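Local coordinates for regulatory protein RecX (Lactobacillus reuteri, PDB 3D5L) that probably modulates the activity of the recombinase RecA in DNA repair, at residues I9-Q12 and R17-I20; I36-M41 and I51-T56; D58-A63 and E92-P97. All coordinates share one frame; numbering follows the deposited sequence.

Interaction 1: residues I9-Q12 and R17-I20; sequences IEAQ and RYNI. With SO4 (sulfate ion), chain C.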
ATOM      1  N   ILE A   9     -10.468  35.585   7.770  1.00 25.85           N
ATOM      2  CA  ILE A   9     -10.041  34.279   7.300  1.00 24.41           C
ATOM      3  C   ILE A   9      -9.699  34.492   5.840  1.00 24.15           C
ATOM      4  O   ILE A   9     -10.560  34.839   5.040  1.00 24.22           O
ATOM      5  CB  ILE A   9     -11.166  33.246   7.423  1.00 23.27           C
ATOM      6  CG1 ILE A   9     -11.551  33.082   8.897  1.00 24.19           C
ATOM      7  CG2 ILE A   9     -10.722  31.923   6.828  1.00 22.68           C
ATOM      8  CD1 ILE A   9     -12.712  32.129   9.133  1.00 23.52           C
ATOM      9  N   GLU A  10      -8.436  34.320   5.489  1.00 23.86           N
ATOM     10  CA  GLU A  10      -8.055  34.530   4.107  1.00 24.50           C
ATOM     11  C   GLU A  10      -7.446  33.276   3.509  1.00 23.03           C
ATOM     12  O   GLU A  10      -6.643  32.590   4.147  1.00 25.57           O
ATOM     13  CB  GLU A  10      -7.072  35.695   3.997  1.00 27.60           C
ATOM     14  CG  GLU A  10      -5.677  35.391   4.504  1.00 33.47           C
ATOM     15  CD  GLU A  10      -4.657  36.391   3.997  1.00 35.77           C
ATOM     16  OE1 GLU A  10      -3.438  36.101   4.075  1.00 35.09           O
ATOM     17  OE2 GLU A  10      -5.084  37.467   3.521  1.00 37.97           O
ATOM     18  N   ALA A  11      -7.838  32.974   2.284  1.00 18.93           N
ATOM     19  CA  ALA A  11      -7.329  31.801   1.608  1.00 19.35           C
ATOM     20  C   ALA A  11      -5.877  32.063   1.264  1.00 18.88           C
ATOM     21  O   ALA A  11      -5.520  33.173   0.879  1.00 18.57           O
ATOM     22  CB  ALA A  11      -8.133  31.535   0.336  1.00 17.05           C
ATOM     23  N   GLN A  12      -5.033  31.053   1.422  1.00 18.15           N
ATOM     24  CA  GLN A  12      -3.635  31.220   1.084  1.00 18.43           C
ATOM     25  C   GLN A  12      -3.598  31.234  -0.441  1.00 19.65           C
ATOM     26  O   GLN A  12      -4.630  31.067  -1.088  1.00 17.54           O
ATOM     27  CB  GLN A  12      -2.814  30.052   1.638  1.00 17.96           C
ATOM     28  CG  GLN A  12      -3.017  29.817   3.124  1.00 17.36           C
ATOM     29  CD  GLN A  12      -2.015  28.832   3.705  1.00 17.34           C
ATOM     30  OE1 GLN A  12      -1.491  27.971   2.995  1.00 20.14           O
ATOM     31  NE2 GLN A  12      -1.764  28.939   5.006  1.00 14.56           N
ATOM     32  N   ARG A  17      -5.811  25.556   2.204  1.00 19.39           N
ATOM     33  CA  ARG A  17      -5.366  26.065   3.496  1.00 20.18           C
ATOM     34  C   ARG A  17      -5.824  27.504   3.674  1.00 20.66           C
ATOM     35  O   ARG A  17      -5.998  28.227   2.688  1.00 18.48           O
ATOM     36  CB  ARG A  17      -3.844  26.026   3.576  1.00 21.53           C
ATOM     37  CG  ARG A  17      -3.194  24.765   3.039  1.00 21.80           C
ATOM     38  CD  ARG A  17      -2.950  23.781   4.129  1.00 22.40           C
ATOM     39  NE  ARG A  17      -2.228  24.376   5.251  1.00 21.24           N
ATOM     40  CZ  ARG A  17      -2.216  23.846   6.466  1.00 19.06           C
ATOM     41  NH1 ARG A  17      -2.882  22.717   6.688  1.00 17.35           N
ATOM     42  NH2 ARG A  17      -1.575  24.447   7.458  1.00 18.14           N
ATOM     43  N   TYR A  18      -5.988  27.921   4.934  1.00 20.94           N
ATOM     44  CA  TYR A  18      -6.436  29.277   5.251  1.00 20.76           C
ATOM     45  C   TYR A  18      -5.622  29.936   6.350  1.00 20.77           C
ATOM     46  O   TYR A  18      -5.082  29.263   7.227  1.00 21.05           O
ATOM     47  CB  TYR A  18      -7.896  29.256   5.688  1.00 19.94           C
ATOM     48  CG  TYR A  18      -8.829  28.708   4.638  1.00 23.70           C
ATOM     49  CD1 TYR A  18      -9.453  29.558   3.716  1.00 23.40           C
ATOM     50  CD2 TYR A  18      -9.057  27.332   4.536  1.00 21.84           C
ATOM     51  CE1 TYR A  18     -10.284  29.048   2.721  1.00 24.51           C
ATOM     52  CE2 TYR A  18      -9.881  26.813   3.547  1.00 24.87           C
ATOM     53  CZ  TYR A  18     -10.495  27.672   2.641  1.00 25.48           C
ATOM     54  OH  TYR A  18     -11.340  27.153   1.677  1.00 28.18           O
ATOM     55  N   ASN A  19      -5.542  31.259   6.291  1.00 20.41           N
ATOM     56  CA  ASN A  19      -4.840  32.029   7.303  1.00 20.91           C
ATOM     57  C   ASN A  19      -5.904  32.613   8.223  1.00 20.94           C
ATOM     58  O   ASN A  19      -6.857  33.237   7.753  1.00 18.67           O
ATOM     59  CB  ASN A  19      -4.021  33.163   6.669  1.00 21.16           C
ATOM     60  CG  ASN A  19      -2.886  32.652   5.804  1.00 22.96           C
ATOM     61  OD1 ASN A  19      -2.192  31.707   6.171  1.00 23.02           O
ATOM     62  ND2 ASN A  19      -2.681  33.289   4.652  1.00 23.12           N
ATOM     63  N   ILE A  20      -5.744  32.397   9.528  1.00 22.19           N
ATOM     64  CA  ILE A  20      -6.695  32.899  10.518  1.00 22.31           C
ATOM     65  C   ILE A  20      -6.128  34.062  11.325  1.00 22.96           C
ATOM     66  O   ILE A  20      -5.029  33.982  11.873  1.00 22.41           O
ATOM     67  CB  ILE A  20      -7.139  31.780  11.492  1.00 21.95           C
ATOM     68  CG1 ILE A  20      -8.112  30.828  10.792  1.00 23.28           C
ATOM     69  CG2 ILE A  20      -7.836  32.378  12.705  1.00 20.38           C
ATOM     70  CD1 ILE A  20      -7.553  30.161   9.570  1.00 24.70           C
TER
HETATM   71  S   SO4 C 301       1.196  26.488   6.453  1.00 28.32           S
HETATM   72  O1  SO4 C 301      -0.195  26.657   5.992  1.00 30.45           O
HETATM   73  O2  SO4 C 301       1.669  27.787   6.965  1.00 31.46           O
HETATM   74  O3  SO4 C 301       2.055  26.046   5.345  1.00 30.91           O
HETATM   75  O4  SO4 C 301       1.238  25.456   7.511  1.00 31.04           O
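Glu-10 holds its CG between its own backbone N and carbonyl carbon (chi1 73°) and Asn-19 places its CG beside the backbone N (chi1 -66°), which brings carboxylate and amide together on one face of an antiparallel beta hairpin. The hairpin is built from strands 4-11 and 17-22, and these two residues form a hydrogen-bonded pair in it: Asn-19 N donates to Glu-10 O at 2.8 Å, and Glu-10 N returns the bond to Asn-19 O at 3.0 Å. Ile-9 with Ile-20 and Ala-11 with Tyr-18 are the flanking non-hydrogen-bonded pairs, while Gln-12 N still reaches Arg-17 O beyond the end of the first strand.

The Asn-19 amide is gripped at both ends, which fixes its rotation. Its ND2 donates to Glu-10 OE1 at 3.0 Å, and OE1 receives it on the lone pair facing away from the second carboxylate oxygen; a weak bond links Tyr-21 OH to the same atom. Its OD1 accepts Gln-12 NE2 at 3.0 Å, a donor standing above the carbonyl plane. Gln-12, extended beyond CG, runs beside Arg-17 in the same direction, their amide and guanidinium planes 71° apart. Both side chains reach a sulfate, probably from the crystallisation liquor, whose O1 accepts three hydrogen bonds: from Gln-12 NE2 at 2.9 Å, from Arg-17 NE at 3.1 Å and from Arg-17 NH2 at 3.0 Å. O1 lies in the guanidinium plane at its edge, while NH1 of the same group makes a salt bridge to Asp-58.

On the other face the contacts between the strands are apolar. Ile-9 CG2 leans on Tyr-18 CB, and the tyrosine side chain, which also touches Leu-35 of helix 32-37, passes the first strand with its CD1 3.7 Å from Ala-11 CA.

Interaction 2: residues I36-M41 and I51-T56; sequences IQFRLM and IAAIAT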
ATOM      1  N   ILE A  36     -13.311  23.113   9.046  1.00 21.40           N
ATOM      2  CA  ILE A  36     -14.663  22.565   9.097  1.00 21.67           C
ATOM      3  C   ILE A  36     -14.878  21.806  10.404  1.00 22.81           C
ATOM      4  O   ILE A  36     -15.907  21.959  11.058  1.00 23.13           O
ATOM      5  CB  ILE A  36     -14.915  21.586   7.937  1.00 22.67           C
ATOM      6  CG1 ILE A  36     -14.779  22.316   6.598  1.00 22.45           C
ATOM      7  CG2 ILE A  36     -16.296  20.963   8.078  1.00 21.94           C
ATOM      8  CD1 ILE A  36     -14.770  21.390   5.399  1.00 21.87           C
ATOM      9  N   GLN A  37     -13.897  20.994  10.781  1.00 23.74           N
ATOM     10  CA  GLN A  37     -13.986  20.205  11.997  1.00 24.80           C
ATOM     11  C   GLN A  37     -14.197  21.091  13.216  1.00 24.58           C
ATOM     12  O   GLN A  37     -14.837  20.683  14.183  1.00 23.88           O
ATOM     13  CB  GLN A  37     -12.720  19.364  12.183  1.00 26.91           C
ATOM     14  CG  GLN A  37     -12.752  18.449  13.404  1.00 27.98           C
ATOM     15  CD  GLN A  37     -11.453  17.676  13.599  1.00 30.49           C
ATOM     16  OE1 GLN A  37     -11.325  16.875  14.527  1.00 29.49           O
ATOM     17  NE2 GLN A  37     -10.484  17.917  12.725  1.00 32.27           N
ATOM     18  N   PHE A  38     -13.679  22.312  13.173  1.00 24.99           N
ATOM     19  CA  PHE A  38     -13.840  23.199  14.316  1.00 24.34           C
ATOM     20  C   PHE A  38     -14.807  24.360  14.107  1.00 25.35           C
ATOM     21  O   PHE A  38     -14.911  25.250  14.955  1.00 25.66           O
ATOM     22  CB  PHE A  38     -12.469  23.687  14.781  1.00 25.30           C
ATOM     23  CG  PHE A  38     -11.691  22.648  15.547  1.00 24.84           C
ATOM     24  CD1 PHE A  38     -11.754  22.590  16.936  1.00 24.52           C
ATOM     25  CD2 PHE A  38     -10.905  21.711  14.874  1.00 25.77           C
ATOM     26  CE1 PHE A  38     -11.041  21.612  17.649  1.00 23.19           C
ATOM     27  CE2 PHE A  38     -10.191  20.730  15.578  1.00 24.10           C
ATOM     28  CZ  PHE A  38     -10.261  20.685  16.968  1.00 24.04           C
ATOM     29  N   ARG A  39     -15.518  24.346  12.983  1.00 26.04           N
ATOM     30  CA  ARG A  39     -16.523  25.368  12.711  1.00 28.28           C
ATOM     31  C   ARG A  39     -16.000  26.806  12.791  1.00 28.99           C
ATOM     32  O   ARG A  39     -16.691  27.699  13.283  1.00 30.70           O
ATOM     33  CB  ARG A  39     -17.685  25.188  13.701  1.00 28.37           C
ATOM     34  CG  ARG A  39     -18.522  23.938  13.460  1.00 31.37           C
ATOM     35  CD  ARG A  39     -19.317  23.500  14.694  1.00 34.82           C
ATOM     36  NE  ARG A  39     -18.542  22.612  15.562  1.00 38.08           N
ATOM     37  CZ  ARG A  39     -18.003  22.970  16.723  1.00 40.03           C
ATOM     38  NH1 ARG A  39     -18.153  24.208  17.177  1.00 43.15           N
ATOM     39  NH2 ARG A  39     -17.298  22.093  17.427  1.00 41.18           N
ATOM     40  N   LEU A  40     -14.796  27.033  12.280  1.00 29.02           N
ATOM     41  CA  LEU A  40     -14.183  28.354  12.322  1.00 28.91           C
ATOM     42  C   LEU A  40     -14.795  29.355  11.335  1.00 29.65           C
ATOM     43  O   LEU A  40     -15.077  29.016  10.185  1.00 28.46           O
ATOM     44  CB  LEU A  40     -12.677  28.212  12.078  1.00 27.53           C
ATOM     45  CG  LEU A  40     -12.001  27.170  12.983  1.00 26.43           C
ATOM     46  CD1 LEU A  40     -10.531  27.069  12.647  1.00 26.02           C
ATOM     47  CD2 LEU A  40     -12.191  27.551  14.443  1.00 26.10           C
ATOM     48  N   MET A  41     -15.000  30.587  11.806  1.00 30.04           N
ATOM     49  CA  MET A  41     -15.572  31.659  10.991  1.00 32.45           C
ATOM     50  C   MET A  41     -15.347  33.015  11.671  1.00 31.58           C
ATOM     51  O   MET A  41     -14.832  33.074  12.785  1.00 29.45           O
ATOM     52  CB  MET A  41     -17.069  31.414  10.783  1.00 34.09           C
ATOM     53  CG  MET A  41     -17.918  31.643  12.025  1.00 37.71           C
ATOM     54  SD  MET A  41     -19.482  30.725  11.975  1.00 42.03           S
ATOM     55  CE  MET A  41     -20.057  31.099  10.315  1.00 40.21           C
ATOM     56  N   ILE A  51      -7.332  25.933  20.667  1.00 30.00           N
ATOM     57  CA  ILE A  51      -6.300  26.358  19.740  1.00 27.39           C
ATOM     58  C   ILE A  51      -5.220  25.296  19.654  1.00 27.63           C
ATOM     59  O   ILE A  51      -4.552  25.160  18.629  1.00 28.22           O
ATOM     60  CB  ILE A  51      -5.668  27.686  20.194  1.00 25.90           C
ATOM     61  CG1 ILE A  51      -6.688  28.813  20.043  1.00 24.77           C
ATOM     62  CG2 ILE A  51      -4.405  27.968  19.401  1.00 23.57           C
ATOM     63  CD1 ILE A  51      -6.159  30.170  20.425  1.00 25.54           C
ATOM     64  N   ALA A  52      -5.051  24.545  20.737  1.00 27.38           N
ATOM     65  CA  ALA A  52      -4.040  23.494  20.782  1.00 27.10           C
ATOM     66  C   ALA A  52      -4.569  22.248  20.077  1.00 26.16           C
ATOM     67  O   ALA A  52      -3.820  21.543  19.394  1.00 28.09           O
ATOM     68  CB  ALA A  52      -3.676  23.171  22.232  1.00 26.29           C
ATOM     69  N   ALA A  53      -5.862  21.994  20.240  1.00 22.06           N
ATOM     70  CA  ALA A  53      -6.499  20.846  19.614  1.00 20.00           C
ATOM     71  C   ALA A  53      -6.633  21.084  18.109  1.00 17.86           C
ATOM     72  O   ALA A  53      -6.669  20.137  17.326  1.00 17.54           O
ATOM     73  CB  ALA A  53      -7.877  20.600  20.243  1.00 18.31           C
ATOM     74  N   ILE A  54      -6.724  22.351  17.714  1.00 16.17           N
ATOM     75  CA  ILE A  54      -6.830  22.716  16.303  1.00 17.16           C
ATOM     76  C   ILE A  54      -5.477  22.406  15.673  1.00 17.32           C
ATOM     77  O   ILE A  54      -5.391  21.850  14.576  1.00 16.98           O
ATOM     78  CB  ILE A  54      -7.169  24.232  16.139  1.00 18.43           C
ATOM     79  CG1 ILE A  54      -8.659  24.456  16.409  1.00 19.23           C
ATOM     80  CG2 ILE A  54      -6.807  24.721  14.748  1.00 18.05           C
ATOM     81  CD1 ILE A  54      -9.105  25.902  16.338  1.00 20.45           C
ATOM     82  N   ALA A  55      -4.420  22.747  16.398  1.00 16.38           N
ATOM     83  CA  ALA A  55      -3.060  22.495  15.954  1.00 16.96           C
ATOM     84  C   ALA A  55      -2.818  20.999  15.740  1.00 17.08           C
ATOM     85  O   ALA A  55      -2.340  20.593  14.688  1.00 18.65           O
ATOM     86  CB  ALA A  55      -2.073  23.039  16.986  1.00 14.42           C
ATOM     87  N   THR A  56      -3.146  20.186  16.741  1.00 16.89           N
ATOM     88  CA  THR A  56      -2.955  18.737  16.642  1.00 15.74           C
ATOM     89  C   THR A  56      -3.738  18.168  15.460  1.00 13.86           C
ATOM     90  O   THR A  56      -3.247  17.296  14.738  1.00 12.89           O
ATOM     91  CB  THR A  56      -3.428  17.998  17.923  1.00 17.56           C
ATOM     92  OG1 THR A  56      -2.815  18.586  19.081  1.00 18.71           O
ATOM     93  CG2 THR A  56      -3.041  16.525  17.851  1.00 15.25           C
TER
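Phe-38, the first residue after helix 32-37 to leave helical geometry, brings its CA to 7.3 Å from the CA of Ile-54 on helix 48-71. The helix it follows is closed by a Schellman motif: Arg-39 is the C-prime residue with a positive phi of 55°, its N bonds back to Ile-36 O, and Leu-40 N reaches Leu-35 O. This turn sends Phe-38 and Leu-40 toward the same helix while the side chain of Arg-39 lies well apart from it.

The contact between the two segments is carried by apolar side chains, with Ile-54 at its middle. Ile-54 CG1 sits over one face of the Phe-38 ring, 3.6 Å from the ring centroid and 12° off the normal, a CH-pi arrangement in which the methylene lies over the ring centre. The position follows from the torsions of the isoleucine: with CG1 anti to the carbonyl carbon (chi1 -78°), this branch runs across the ring, and an extended second torsion carries CD1 onward to Leu-40. There the two side chains meet tip to tip, Ile-54 CD1 lying 4.0 Å from Leu-40 CD2 and 4.1 Å from Leu-40 CD1, so that both leucine methyls share one isoleucine methyl.

Ile-54 and Leu-40 are buried where helix 48-71 meets the antiparallel sheet, and Ile-54 also touches Phe-28 and Val-30 of strand 25-31 and Leu-46 of strand 45-46. The outer end of the phenylalanine ring rests against the backbone of helix 48-71, and the Phe-38 side chain also touches Ala-57. At that outer end, Phe-38 CZ approaches Ala-53 O at 3.7 Å, obliquely to the ring, and Ala-53 CB at 4.1 Å.

Interaction 3: residues D58-A63 and E92-P97; sequences DQQAKA and EEFVEP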
ATOM      1  N   ASP A  58      -4.639  19.815  12.772  1.00 13.50           N
ATOM      2  CA  ASP A  58      -3.994  20.297  11.548  1.00 14.85           C
ATOM      3  C   ASP A  58      -2.714  19.499  11.273  1.00 15.93           C
ATOM      4  O   ASP A  58      -2.337  19.315  10.118  1.00 14.28           O
ATOM      5  CB  ASP A  58      -3.653  21.791  11.658  1.00 15.83           C
ATOM      6  CG  ASP A  58      -3.084  22.363  10.356  1.00 20.55           C
ATOM      7  OD1 ASP A  58      -3.774  22.287   9.312  1.00 17.99           O
ATOM      8  OD2 ASP A  58      -1.944  22.886  10.369  1.00 23.19           O
ATOM      9  N   GLN A  59      -2.055  19.012  12.326  1.00 16.06           N
ATOM     10  CA  GLN A  59      -0.841  18.223  12.131  1.00 17.70           C
ATOM     11  C   GLN A  59      -1.243  16.908  11.482  1.00 16.31           C
ATOM     12  O   GLN A  59      -0.503  16.358  10.670  1.00 17.32           O
ATOM     13  CB  GLN A  59      -0.152  17.907  13.461  1.00 21.57           C
ATOM     14  CG  GLN A  59       0.200  19.114  14.332  1.00 26.98           C
ATOM     15  CD  GLN A  59       0.682  18.698  15.725  1.00 30.31           C
ATOM     16  OE1 GLN A  59       0.771  19.527  16.638  1.00 33.42           O
ATOM     17  NE2 GLN A  59       0.994  17.410  15.890  1.00 28.56           N
ATOM     18  N   GLN A  60      -2.414  16.400  11.853  1.00 14.73           N
ATOM     19  CA  GLN A  60      -2.891  15.139  11.299  1.00 14.24           C
ATOM     20  C   GLN A  60      -3.371  15.358   9.872  1.00 12.16           C
ATOM     21  O   GLN A  60      -3.047  14.575   8.988  1.00 13.51           O
ATOM     22  CB  GLN A  60      -4.026  14.557  12.149  1.00 13.20           C
ATOM     23  CG  GLN A  60      -4.435  13.143  11.720  1.00 16.71           C
ATOM     24  CD  GLN A  60      -5.511  12.534  12.605  1.00 18.25           C
ATOM     25  OE1 GLN A  60      -5.373  12.481  13.830  1.00 19.24           O
ATOM     26  NE2 GLN A  60      -6.587  12.067  11.986  1.00 18.83           N
ATOM     27  N   ALA A  61      -4.118  16.438   9.655  1.00  9.29           N
ATOM     28  CA  ALA A  61      -4.636  16.763   8.328  1.00 10.70           C
ATOM     29  C   ALA A  61      -3.491  16.914   7.331  1.00 11.57           C
ATOM     30  O   ALA A  61      -3.623  16.548   6.165  1.00 12.36           O
ATOM     31  CB  ALA A  61      -5.471  18.048   8.380  1.00  7.43           C
ATOM     32  N   LYS A  62      -2.363  17.446   7.798  1.00 13.77           N
ATOM     33  CA  LYS A  62      -1.189  17.624   6.945  1.00 15.19           C
ATOM     34  C   LYS A  62      -0.567  16.284   6.537  1.00 13.49           C
ATOM     35  O   LYS A  62      -0.101  16.131   5.408  1.00 14.36           O
ATOM     36  CB  LYS A  62      -0.134  18.460   7.666  1.00 18.80           C
ATOM     37  CG  LYS A  62      -0.612  19.842   8.052  1.00 22.58           C
ATOM     38  CD  LYS A  62      -0.302  20.864   6.992  1.00 24.76           C
ATOM     39  CE  LYS A  62       1.064  21.453   7.241  1.00 26.39           C
ATOM     40  NZ  LYS A  62       1.107  21.964   8.633  1.00 27.58           N
ATOM     41  N   ALA A  63      -0.557  15.314   7.447  1.00 11.81           N
ATOM     42  CA  ALA A  63       0.033  14.009   7.132  1.00 12.18           C
ATOM     43  C   ALA A  63      -0.893  13.313   6.142  1.00 12.45           C
ATOM     44  O   ALA A  63      -0.459  12.596   5.241  1.00 13.02           O
ATOM     45  CB  ALA A  63       0.195  13.172   8.404  1.00  6.82           C
ATOM     46  N   GLU A  92       2.285   8.297  16.339  1.00 25.74           N
ATOM     47  CA  GLU A  92       1.663   6.977  16.284  1.00 26.43           C
ATOM     48  C   GLU A  92       0.156   6.973  16.510  1.00 26.07           C
ATOM     49  O   GLU A  92      -0.535   6.024  16.121  1.00 24.84           O
ATOM     50  CB  GLU A  92       2.352   6.049  17.287  1.00 28.79           C
ATOM     51  CG  GLU A  92       2.026   4.576  17.110  1.00 33.38           C
ATOM     52  CD  GLU A  92       2.259   4.081  15.683  1.00 37.11           C
ATOM     53  OE1 GLU A  92       3.381   4.257  15.135  1.00 32.90           O
ATOM     54  OE2 GLU A  92       1.308   3.499  15.114  1.00 39.84           O
ATOM     55  N   GLU A  93      -0.363   8.025  17.133  1.00 24.60           N
ATOM     56  CA  GLU A  93      -1.798   8.083  17.371  1.00 24.53           C
ATOM     57  C   GLU A  93      -2.529   8.519  16.092  1.00 23.44           C
ATOM     58  O   GLU A  93      -3.754   8.446  16.025  1.00 22.22           O
ATOM     59  CB  GLU A  93      -2.128   9.044  18.529  1.00 24.78           C
ATOM     60  CG  GLU A  93      -1.690  10.488  18.299  1.00 25.95           C
ATOM     61  CD  GLU A  93      -0.364  10.805  18.957  1.00 27.30           C
ATOM     62  OE1 GLU A  93       0.484   9.887  19.055  1.00 29.04           O
ATOM     63  OE2 GLU A  93      -0.168  11.975  19.370  1.00 26.14           O
ATOM     64  N   PHE A  94      -1.778   8.969  15.084  1.00 20.25           N
ATOM     65  CA  PHE A  94      -2.390   9.400  13.819  1.00 20.84           C
ATOM     66  C   PHE A  94      -2.478   8.284  12.782  1.00 19.21           C
ATOM     67  O   PHE A  94      -3.297   8.354  11.864  1.00 19.94           O
ATOM     68  CB  PHE A  94      -1.609  10.550  13.154  1.00 18.53           C
ATOM     69  CG  PHE A  94      -1.509  11.798  13.975  1.00 19.78           C
ATOM     70  CD1 PHE A  94      -2.385  12.040  15.023  1.00 19.37           C
ATOM     71  CD2 PHE A  94      -0.557  12.761  13.665  1.00 20.19           C
ATOM     72  CE1 PHE A  94      -2.318  13.215  15.744  1.00 19.04           C
ATOM     73  CE2 PHE A  94      -0.484  13.946  14.385  1.00 18.88           C
ATOM     74  CZ  PHE A  94      -1.367  14.172  15.426  1.00 19.34           C
ATOM     75  N   VAL A  95      -1.620   7.278  12.919  1.00 17.71           N
ATOM     76  CA  VAL A  95      -1.569   6.169  11.972  1.00 18.32           C
ATOM     77  C   VAL A  95      -2.920   5.520  11.681  1.00 18.79           C
ATOM     78  O   VAL A  95      -3.429   5.601  10.559  1.00 17.24           O
ATOM     79  CB  VAL A  95      -0.595   5.057  12.452  1.00 19.13           C
ATOM     80  CG1 VAL A  95      -0.552   3.927  11.430  1.00 17.78           C
ATOM     81  CG2 VAL A  95       0.793   5.632  12.668  1.00 19.11           C
ATOM     82  N   GLU A  96      -3.484   4.870  12.693  1.00 18.55           N
ATOM     83  CA  GLU A  96      -4.759   4.180  12.551  1.00 20.76           C
ATOM     84  C   GLU A  96      -5.888   5.084  12.034  1.00 19.33           C
ATOM     85  O   GLU A  96      -6.667   4.655  11.189  1.00 20.55           O
ATOM     86  CB  GLU A  96      -5.150   3.528  13.891  1.00 21.89           C
ATOM     87  CG  GLU A  96      -6.186   2.407  13.776  1.00 25.45           C
ATOM     88  CD  GLU A  96      -5.781   1.304  12.789  1.00 29.59           C
ATOM     89  OE1 GLU A  96      -4.670   0.730  12.933  1.00 29.01           O
ATOM     90  OE2 GLU A  96      -6.583   1.012  11.867  1.00 29.39           O
ATOM     91  N   PRO A  97      -6.004   6.332  12.545  1.00 17.97           N
ATOM     92  CA  PRO A  97      -7.067   7.231  12.069  1.00 18.39           C
ATOM     93  C   PRO A  97      -6.914   7.553  10.578  1.00 17.24           C
ATOM     94  O   PRO A  97      -7.890   7.554   9.834  1.00 18.47           O
ATOM     95  CB  PRO A  97      -6.900   8.476  12.950  1.00 17.46           C
ATOM     96  CG  PRO A  97      -6.372   7.907  14.226  1.00 17.84           C
ATOM     97  CD  PRO A  97      -5.342   6.907  13.729  1.00 17.62           C
TER
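A helix-helix contact joins the long helix 48-71 to helix 92-104, whose segment 92-97 falls within the first of the three-helix domains of the RecX family. The short segments 58-63 and 92-97 pass 10.5 Å apart at their axes, at an angle of 56°, and Phe-94 bridges the gap, its ring reaching Gln-59 and Gln-60.

Gln-60 lies over one face of the Phe-94 ring. Its CB stands 4.0 Å from the ring centroid, practically on the normal, a CH-pi contact made with the aliphatic root of a polar side chain. With CG anti to the backbone N (chi1 -172°) and the chain extended beyond it, the glutamine then runs past the CD1 side of the ring and carries its amide toward Pro-97. OE1 comes within 3.2 Å of Phe-94 CD1, the amide plane being inclined at 53° to the ring. On its other branch, NE2 packs 3.7 Å from Pro-97 CB, at the point where the helix is kinked because the proline N makes no bond to the preceding turn. Gln-59 takes a different approach to the same ring: its NE2 lies at the edge, near the ring plane, 4.0 Å from Phe-94 CZ.

Further along the helix pair, Gln-60 and Ala-63 both touch Ile-98. Elsewhere on helix 48-71, Ala-61 packs on Ser-33 and Val-34 of helix 32-37, and Asp-58 OD1 accepts a hydrogen bond from Ala-31 N at the end of strand 25-31, so segment 58-63 connects the sheet region with the helical part of the chain.

Overall arrangement
Helix 48-71 runs through interactions 2 and 3, whose centres are about 14 Å apart; Thr-56 O lies 3.7 Å from Phe-94 CZ, so the same aromatic ring that packs on 58-63 also borders the end of 51-56. Interaction 1 meets both. Its centre is about 13 Å from that of interaction 2, where Ile-9 CD1 packs 3.4 Å from Met-41 CA. Interaction 3 is about 21 Å away between centres, yet a salt bridge of 2.8 Å from Arg-17 NH1 to Asp-58 OD1 ties the hairpin to the helix. That arginine thus links the sulfate beside 9-12 and 17-20 to segment 58-63.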